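Local coordinates for diaminobutyrate-pyruvate transaminase and L-2,4-diaminobutyrate decarboxylase (Vibrio parahaemolyticus, PDB 2QMA), which probably uses pyridoxal phosphate to decarboxylate L-2,4-diaminobutyrate through this C-terminal domain of a longer protein that also carries an aminotransferase region, at residues F323-C333 with R374-T383. Sequence-based numbering, arbitrary orientation.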
# COMPACT_ATOMS: atom_id res chain seq x y z
N PHE A 323 4.40 0.58 -11.84
CA PHE A 323 5.48 1.55 -12.03
C PHE A 323 6.74 1.19 -11.24
O PHE A 323 7.84 1.61 -11.61
CB PHE A 323 5.01 2.94 -11.65
CG PHE A 323 3.80 3.39 -12.40
CD1 PHE A 323 3.90 3.77 -13.73
CD2 PHE A 323 2.55 3.40 -11.78
CE1 PHE A 323 2.78 4.17 -14.44
CE2 PHE A 323 1.42 3.79 -12.45
CZ PHE A 323 1.52 4.19 -13.79
N HIS A 324 6.58 0.42 -10.17
CA HIS A 324 7.71 0.05 -9.37
C HIS A 324 8.42 -1.16 -9.93
O HIS A 324 9.25 -1.74 -9.26
CB HIS A 324 7.38 -0.09 -7.87
CG HIS A 324 6.29 -1.07 -7.57
ND1 HIS A 324 6.40 -2.42 -7.82
CD2 HIS A 324 5.09 -0.89 -6.97
CE1 HIS A 324 5.30 -3.04 -7.41
NE2 HIS A 324 4.49 -2.13 -6.90
N LYS A 325 8.07 -1.54 -11.15
CA LYS A 325 8.89 -2.48 -11.89
C LYS A 325 9.71 -1.70 -12.95
O LYS A 325 10.67 -0.98 -12.60
CB LYS A 325 8.04 -3.65 -12.46
CG LYS A 325 7.55 -4.63 -11.37
CD LYS A 325 6.56 -5.64 -11.92
CE LYS A 325 6.36 -6.84 -11.01
NZ LYS A 325 5.57 -6.67 -9.76
N LEU A 326 9.33 -1.80 -14.21
CA LEU A 326 10.19 -1.29 -15.27
C LEU A 326 10.11 0.23 -15.44
O LEU A 326 10.91 0.82 -16.16
CB LEU A 326 9.81 -2.01 -16.57
CG LEU A 326 10.74 -2.24 -17.74
CD1 LEU A 326 12.16 -2.67 -17.38
CD2 LEU A 326 10.03 -3.20 -18.75
N PHE A 327 9.16 0.88 -14.76
CA PHE A 327 9.16 2.37 -14.73
C PHE A 327 10.09 2.97 -13.65
O PHE A 327 10.19 4.20 -13.51
CB PHE A 327 7.77 2.91 -14.47
CG PHE A 327 6.77 2.75 -15.62
CD1 PHE A 327 6.47 3.83 -16.47
CD2 PHE A 327 6.05 1.56 -15.77
CE1 PHE A 327 5.49 3.71 -17.48
CE2 PHE A 327 5.10 1.42 -16.76
CZ PHE A 327 4.80 2.50 -17.62
N TYR A 328 10.74 2.09 -12.88
CA TYR A 328 11.76 2.49 -11.88
C TYR A 328 11.29 3.32 -10.68
O TYR A 328 12.10 3.92 -9.97
CB TYR A 328 12.88 3.25 -12.57
CG TYR A 328 13.45 2.51 -13.76
CD1 TYR A 328 14.17 1.33 -13.58
CD2 TYR A 328 13.35 3.05 -15.05
CE1 TYR A 328 14.75 0.65 -14.66
CE2 TYR A 328 13.95 2.38 -16.16
CZ TYR A 328 14.63 1.17 -15.94
OH TYR A 328 15.19 0.50 -17.00
N GLN A 329 9.97 3.36 -10.45
CA GLN A 329 9.44 4.06 -9.29
C GLN A 329 9.69 3.25 -8.01
O GLN A 329 9.73 2.02 -8.07
CB GLN A 329 7.92 4.36 -9.49
CG GLN A 329 7.66 5.11 -10.82
CD GLN A 329 8.52 6.38 -10.97
OE1 GLN A 329 8.24 7.40 -10.33
NE2 GLN A 329 9.58 6.31 -11.77
N THR A 330 9.81 3.92 -6.87
CA THR A 330 9.89 3.22 -5.60
C THR A 330 8.57 2.47 -5.24
O THR A 330 7.45 2.93 -5.56
CB THR A 330 10.23 4.18 -4.44
OG1 THR A 330 9.34 5.28 -4.48
CG2 THR A 330 11.71 4.72 -4.51
N ILE A 331 8.71 1.32 -4.59
CA ILE A 331 7.52 0.64 -4.05
C ILE A 331 6.81 1.52 -3.02
O ILE A 331 7.49 2.13 -2.22
CB ILE A 331 7.92 -0.71 -3.41
CG1 ILE A 331 8.54 -1.63 -4.48
CG2 ILE A 331 6.72 -1.38 -2.68
CD1 ILE A 331 9.61 -2.55 -3.87
N SER A 332 5.46 1.66 -3.01
CA SER A 332 4.49 1.15 -4.00
C SER A 332 4.19 2.19 -5.06
O SER A 332 4.24 3.42 -4.81
CB SER A 332 3.16 0.86 -3.29
OG SER A 332 2.87 1.94 -2.37
N CYS A 333 3.86 1.72 -6.26
CA CYS A 333 3.45 2.64 -7.30
C CYS A 333 2.86 1.74 -8.37
O CYS A 333 3.60 1.16 -9.17
CB CYS A 333 4.64 3.45 -7.82
SG CYS A 333 4.20 4.93 -8.77
N ARG A 374 -1.63 6.46 0.13
CA ARG A 374 -0.54 7.41 0.03
C ARG A 374 -0.43 8.00 -1.38
O ARG A 374 -0.96 7.46 -2.37
CB ARG A 374 0.80 6.88 0.61
CG ARG A 374 1.67 6.16 -0.31
CD ARG A 374 2.73 5.28 0.35
NE ARG A 374 3.75 6.01 1.12
CZ ARG A 374 4.85 6.57 0.60
NH1 ARG A 374 5.72 7.21 1.41
NH2 ARG A 374 5.11 6.50 -0.70
N PHE A 375 0.25 9.14 -1.43
CA PHE A 375 0.35 9.96 -2.64
C PHE A 375 1.45 9.40 -3.58
O PHE A 375 2.36 10.13 -4.00
CB PHE A 375 0.61 11.43 -2.16
CG PHE A 375 0.63 12.48 -3.27
CD1 PHE A 375 0.16 12.22 -4.56
CD2 PHE A 375 1.10 13.77 -2.98
CE1 PHE A 375 0.18 13.21 -5.56
CE2 PHE A 375 1.12 14.77 -3.98
CZ PHE A 375 0.66 14.48 -5.26
N ASP A 376 1.36 8.13 -3.93
CA ASP A 376 2.34 7.55 -4.84
C ASP A 376 2.40 8.17 -6.28
O ASP A 376 3.42 8.09 -6.99
CB ASP A 376 2.14 6.02 -4.95
CG ASP A 376 2.45 5.30 -3.66
OD1 ASP A 376 3.48 5.65 -3.06
OD2 ASP A 376 1.66 4.41 -3.23
N ALA A 377 1.29 8.76 -6.70
CA ALA A 377 1.17 9.26 -8.08
C ALA A 377 2.16 10.41 -8.27
O ALA A 377 2.50 10.75 -9.42
CB ALA A 377 -0.25 9.72 -8.35
N LEU A 378 2.65 10.98 -7.16
CA LEU A 378 3.60 12.13 -7.25
C LEU A 378 4.87 11.66 -7.93
O LEU A 378 5.43 12.37 -8.76
CB LEU A 378 3.88 12.81 -5.89
CG LEU A 378 4.86 14.02 -5.93
CD1 LEU A 378 4.27 15.22 -6.68
CD2 LEU A 378 5.35 14.50 -4.52
N LYS A 379 5.28 10.41 -7.64
CA LYS A 379 6.45 9.81 -8.23
C LYS A 379 6.36 9.87 -9.78
O LYS A 379 7.30 10.36 -10.40
CB LYS A 379 6.61 8.35 -7.80
CG LYS A 379 6.72 8.16 -6.29
CD LYS A 379 6.46 6.67 -5.97
CE LYS A 379 6.22 6.49 -4.53
NZ LYS A 379 6.28 5.05 -4.15
N VAL A 380 5.26 9.38 -10.36
CA VAL A 380 5.13 9.35 -11.81
C VAL A 380 5.02 10.80 -12.33
O VAL A 380 5.58 11.14 -13.39
CB VAL A 380 3.92 8.52 -12.29
CG1 VAL A 380 3.89 8.44 -13.82
CG2 VAL A 380 3.92 7.10 -11.68
N PHE A 381 4.28 11.65 -11.61
CA PHE A 381 4.07 13.04 -12.03
C PHE A 381 5.43 13.73 -12.16
O PHE A 381 5.70 14.38 -13.18
CB PHE A 381 3.13 13.74 -11.04
CG PHE A 381 2.83 15.19 -11.34
CD1 PHE A 381 1.92 15.54 -12.33
CD2 PHE A 381 3.38 16.20 -10.56
CE1 PHE A 381 1.59 16.87 -12.56
CE2 PHE A 381 3.05 17.53 -10.80
CZ PHE A 381 2.16 17.86 -11.79
N MSE A 382 6.30 13.54 -11.17
CA MSE A 382 7.65 14.13 -11.21
C MSE A 382 8.57 13.46 -12.23
O MSE A 382 9.27 14.14 -12.99
CB MSE A 382 8.30 14.15 -9.81
CG MSE A 382 7.45 14.95 -8.83
SE MSE A 382 8.26 15.35 -7.13
CE MSE A 382 10.00 15.97 -7.76
N THR A 383 8.53 12.13 -12.27
CA THR A 383 9.34 11.36 -13.20
C THR A 383 9.09 11.75 -14.68
O THR A 383 10.07 11.92 -15.46
CB THR A 383 9.12 9.84 -12.99
OG1 THR A 383 9.86 9.39 -11.84
CG2 THR A 383 9.53 9.06 -14.23
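Val380 lays its CG2 methyl over the centre of one face of the Phe323 ring, a CH-pi contact 3.8 Å from the centroid. The same methyl lies 3.6 Å from Cys333 SG, turned toward it by a chi1 of -164° that sets SG anti to the backbone N. One helical turn on, Thr383 OG1 donates to Gln329 OE1 (3.0 Å), arriving from the side at a C=O...O angle of 100°. The Gln329 chain, bent at chi2 (-53°), folds its amide back so that NE2 reaches Phe327 O at 2.8 Å, nearly in the amide plane; that bond identifies NE2 as the donor end and fixes the amide's rotation, leaving OE1 to accept from Thr383.

Lys379, extended beyond CG, crosses the Thr330 side chain at about a right angle to place NZ 2.8 Å from Thr330 O, above the carbonyl plane. Its ammonium also forms a salt bridge with Asp376 OD1, its hydrogen bond weak; Arg374 NH2 meets the same oxygen almost along the C-O axis. Ser332 OG, beyond a cis peptide, donates to Asp376 OD2 (2.9 Å) from above the carboxylate plane. Glu119 joins this buried charge network, pairing with Lys379 and Arg374 and accepting from Thr330 OG1, while Glu119 of the second subunit binds Arg374 NH1.

Beside the dimer interface, the start of helix 377-386 is thus joined to the loop between strands 318-322 and 334-338, which carries Lys325, the predicted pyridoxal-phosphate lysine, unmodified in this structure, an arrangement consistent with the cofactor site of a fold-type I pyridoxal-phosphate decarboxylase.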